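Side-chain contacts in chemotaxis transducer (Pseudomonas aeruginosa, PDB 6GCV), which probably senses nitrate by binding it directly in a helical PilJ-type ligand-binding domain, so steering chemotaxis in Pseudomonas aeruginosa: residues K49-A52 with A53-Q57; M77-P80 with E81-A84. All blocks are in the same frame, centred on the assembly; numbering follows the deposited sequence.

Overall arrangement
From the N terminus the chain runs up helix 18-42, turns past Asp47 and enters helix 48-67, whose first turns hold contact 1. After that helix and a loop comes contact 2, where residues 77-80 pass into the start of helix 80-103; helix 112-137 follows. The two contacts lie in series, neither nesting nor crossing, and since the segments of each are consecutive, neither closes a long loop. The centres of contact 1 and contact 2 are about 27 Å apart, on opposite sides of the chain's centre. Contact 1 turns its apolar face to helix 18-42, and contact 2 turns its buried side to helix 112-137, so each ties helix to helix in the four-helix domain.

Contact 1: K49-A52 with A53-Q57; sequences KALA and ATIAQ
The peptide carbonyls of Ala50 and Leu51 are the flat groups that meet Thr54 and Ile55, one helical turn further on. At Ala50 O the backbone N of Thr54 arrives at 3.0 Å, tilted 21° from the carbonyl plane. Thr54 OG1 also lies 3.0 Å from Ala50 O, because chi1 of -55° sets the hydroxyl beside its own backbone N and turns it back along the helix. This buried hydroxyl is hydrogen-bonded to the side chains of Glu37 and Lys33, both on the preceding helix 18-42, so two charged groups meet it from across the helix interface. At Leu51 O the approach is straighter: Ile55 N lies 3.0 Å away with an N-H...O angle of 173°. Ile55 CG1 packs against the same oxygen, Leu51 O, at 3.4 Å, so the carbonyl has a hydrocarbon neighbour as well as its N-H donor. In Ile55 this branch stands beside the backbone N, which carries CD1 back toward the leucine; the two methyls, Leu51 CD1 and Ile55 CD1, meet at 3.8 Å with the side chains crossing at a slant. Leu51 reaches on to Met34 and Leu41, and Thr54 to Leu30, all on helix 18-42. Ala52, Ala53 and Ala56 lie on the exposed side, where the methyl CB of Ala56 sits 3.4 Å from Ala52 O. Just before the helix, Asp47 OD1 accepts a hydrogen bond from Lys49 N; with Glu37 it binds the sodium ion. The arrangement is regular i to i+4 alpha-helical packing, here with an apolar seam between neighbouring helices of a four-helix bundle beside a metal site.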
loop_
_atom_site.group_PDB
_atom_site.type_symbol
_atom_site.label_atom_id
_atom_site.label_comp_id
_atom_site.label_asym_id
_atom_site.label_seq_id
_atom_site.Cartn_x
_atom_site.Cartn_y
_atom_site.Cartn_z
ATOM N N LYS A 49 1.863 5.209 18.575
ATOM C CA LYS A 49 0.968 6.237 18.064
ATOM C C LYS A 49 0.831 6.145 16.554
ATOM O O LYS A 49 -0.224 6.395 15.999
ATOM C CB LYS A 49 1.446 7.619 18.476
ATOM C CG LYS A 49 1.464 7.798 19.996
ATOM C CD LYS A 49 2.008 9.161 20.399
ATOM C CE LYS A 49 3.508 9.228 20.196
ATOM N NZ LYS A 49 4.118 10.413 20.816
ATOM N N ALA A 50 1.906 5.782 15.891
ATOM C CA ALA A 50 1.921 5.672 14.421
ATOM C C ALA A 50 1.071 4.498 13.989
ATOM O O ALA A 50 0.290 4.610 13.054
ATOM C CB ALA A 50 3.343 5.547 13.898
ATOM N N LEU A 51 1.241 3.360 14.648
ATOM C CA LEU A 51 0.440 2.209 14.346
ATOM C C LEU A 51 -1.048 2.511 14.524
ATOM O O LEU A 51 -1.872 2.200 13.684
ATOM C CB LEU A 51 0.862 1.011 15.179
ATOM C CG LEU A 51 0.040 -0.282 14.988
ATOM C CD1 LEU A 51 0.033 -0.752 13.561
ATOM C CD2 LEU A 51 0.518 -1.406 15.895
ATOM N N ALA A 52 -1.393 3.121 15.665
ATOM C CA ALA A 52 -2.778 3.488 15.909
ATOM C C ALA A 52 -3.309 4.372 14.824
ATOM O O ALA A 52 -4.458 4.207 14.391
ATOM C CB ALA A 52 -2.951 4.131 17.278
ATOM N N ALA A 53 -2.530 5.368 14.417
ATOM C CA ALA A 53 -3.009 6.291 13.398
ATOM C C ALA A 53 -3.258 5.602 12.061
ATOM O O ALA A 53 -4.233 5.911 11.355
ATOM C CB ALA A 53 -2.032 7.430 13.259
ATOM N N THR A 54 -2.378 4.677 11.683
ATOM C CA THR A 54 -2.550 3.944 10.420
ATOM C C THR A 54 -3.796 3.060 10.448
ATOM O O THR A 54 -4.584 3.021 9.488
ATOM C CB THR A 54 -1.291 3.115 10.093
ATOM O OG1 THR A 54 -0.173 4.015 10.106
ATOM C CG2 THR A 54 -1.421 2.452 8.771
ATOM N N ILE A 55 -3.988 2.358 11.560
ATOM C CA ILE A 55 -5.183 1.544 11.747
ATOM C C ILE A 55 -6.435 2.432 11.671
ATOM O O ILE A 55 -7.409 2.067 11.023
ATOM C CB ILE A 55 -5.113 0.765 13.066
ATOM C CG1 ILE A 55 -4.012 -0.299 12.980
ATOM C CG2 ILE A 55 -6.457 0.160 13.418
ATOM C CD1 ILE A 55 -3.720 -1.007 14.260
ATOM N N ALA A 56 -6.392 3.606 12.290
ATOM C CA ALA A 56 -7.527 4.529 12.259
ATOM C C ALA A 56 -7.826 5.005 10.853
ATOM O O ALA A 56 -8.991 5.097 10.459
ATOM C CB ALA A 56 -7.305 5.713 13.185
ATOM N N GLN A 57 -6.785 5.263 10.057
ATOM C CA GLN A 57 -7.027 5.659 8.649
ATOM C C GLN A 57 -7.750 4.535 7.895
ATOM O O GLN A 57 -8.690 4.788 7.111
ATOM C CB GLN A 57 -5.726 6.017 7.957
ATOM C CG GLN A 57 -5.055 7.282 8.393
ATOM C CD GLN A 57 -5.705 8.551 7.899
ATOM O OE1 GLN A 57 -6.748 8.576 7.231
ATOM N NE2 GLN A 57 -5.077 9.650 8.261
#

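Contact 2: M77-P80 with E81-A84; sequences MGAP and EIAA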
loop_
_atom_site.group_PDB
_atom_site.type_symbol
_atom_site.label_atom_id
_atom_site.label_comp_id
_atom_site.label_asym_id
_atom_site.label_seq_id
_atom_site.Cartn_x
_atom_site.Cartn_y
_atom_site.Cartn_z
ATOM N N MET A 77 -21.116 2.247 -2.769
ATOM C CA MET A 77 -21.425 1.427 -3.908
ATOM C C MET A 77 -22.219 0.244 -3.404
ATOM O O MET A 77 -21.696 -0.618 -2.700
ATOM C CB MET A 77 -20.167 0.987 -4.636
ATOM C CG MET A 77 -19.326 2.130 -5.159
ATOM S SD MET A 77 -17.886 1.594 -6.165
ATOM C CE MET A 77 -18.716 1.160 -7.701
ATOM N N GLY A 78 -23.507 0.245 -3.731
ATOM C CA GLY A 78 -24.457 -0.711 -3.170
ATOM C C GLY A 78 -24.589 -2.031 -3.924
ATOM O O GLY A 78 -25.328 -2.897 -3.501
ATOM N N ALA A 79 -23.877 -2.189 -5.037
ATOM C CA ALA A 79 -23.930 -3.409 -5.811
ATOM C C ALA A 79 -23.703 -4.598 -4.907
ATOM O O ALA A 79 -22.762 -4.583 -4.133
ATOM C CB ALA A 79 -22.879 -3.391 -6.913
ATOM N N PRO A 80 -24.522 -5.659 -5.040
ATOM C CA PRO A 80 -24.384 -6.750 -4.072
ATOM C C PRO A 80 -23.007 -7.404 -4.023
ATOM O O PRO A 80 -22.551 -7.761 -2.958
ATOM C CB PRO A 80 -25.451 -7.761 -4.515
ATOM C CG PRO A 80 -26.422 -6.963 -5.291
ATOM C CD PRO A 80 -25.648 -5.877 -5.963
ATOM N N GLU A 81 -22.354 -7.572 -5.172
ATOM C CA GLU A 81 -21.033 -8.200 -5.191
ATOM C C GLU A 81 -19.985 -7.335 -4.505
ATOM O O GLU A 81 -19.029 -7.873 -3.911
ATOM C CB GLU A 81 -20.588 -8.591 -6.614
ATOM C CG GLU A 81 -20.085 -7.489 -7.537
ATOM C CD GLU A 81 -21.164 -6.614 -8.171
ATOM O OE1 GLU A 81 -22.376 -6.848 -7.927
ATOM O OE2 GLU A 81 -20.780 -5.673 -8.930
ATOM N N ILE A 82 -20.150 -6.006 -4.571
ATOM C CA ILE A 82 -19.192 -5.095 -3.949
ATOM C C ILE A 82 -19.441 -5.097 -2.442
ATOM O O ILE A 82 -18.511 -5.242 -1.671
ATOM C CB ILE A 82 -19.265 -3.676 -4.537
ATOM C CG1 ILE A 82 -18.866 -3.703 -6.033
ATOM C CG2 ILE A 82 -18.312 -2.753 -3.787
ATOM C CD1 ILE A 82 -19.031 -2.362 -6.746
ATOM N N ALA A 83 -20.691 -4.993 -2.027
ATOM C CA ALA A 83 -21.042 -5.090 -0.606
ATOM C C ALA A 83 -20.571 -6.412 -0.017
ATOM O O ALA A 83 -20.033 -6.427 1.074
ATOM C CB ALA A 83 -22.552 -4.913 -0.413
ATOM N N ALA A 84 -20.738 -7.514 -0.738
ATOM C CA ALA A 84 -20.296 -8.832 -0.258
ATOM C C ALA A 84 -18.780 -8.871 -0.089
ATOM O O ALA A 84 -18.289 -9.428 0.891
ATOM C CB ALA A 84 -20.761 -9.946 -1.190
#
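Pro80, Ile82 and Ala79 carry this contact, which is the N-terminal turn of helix 80-103 with Ala79 at the N-cap position. Pro80 begins the helix as its first residue, a place that suits proline because it has no backbone N-H to offer. Its carbonyl reaches forward to accept the N-H of Ala84, Pro80 O to Ala84 N being 2.9 Å. Ala79 O takes two donors of unequal strength. The bond from Ala83 N to Ala79 O, at 3.0 Å, is almost linear, with an N-H...O angle of 176°, and it is this bond that closes the first turn; the one from Ile82 N to the same oxygen is a weak, strongly bent accessory. Ile82 supplies the buried apolar side. With chi1 at -64° its CG1 stands beside the backbone N, and the branch runs back toward the loop. There its terminal methyl is shared by two side chains: Ile82 CD1 lies 4.0 Å from Ala79 CB and also meets the terminal methyl of Met77. The methionine reaches it through CE, its chain bent round at the last torsion (chi3 76°). Both Met77 and Ile82 continue onto Met133 and the side chain of Arg136 in helix 112-137, so the buried side of the turn packs on that helix. Met77 O accepts a hydrogen bond from Arg86 NH1, in the next turn of helix 80-103 after Ile82, linking the loop to the helix it leads into. Glu81 is modelled in two conformers; in one its carboxylate approaches the methyl of Ala79, an approach that is therefore uncertain. The tightest meeting of the apolar branches is between Met77 CE and Ile82 CD1, 3.7 Å apart.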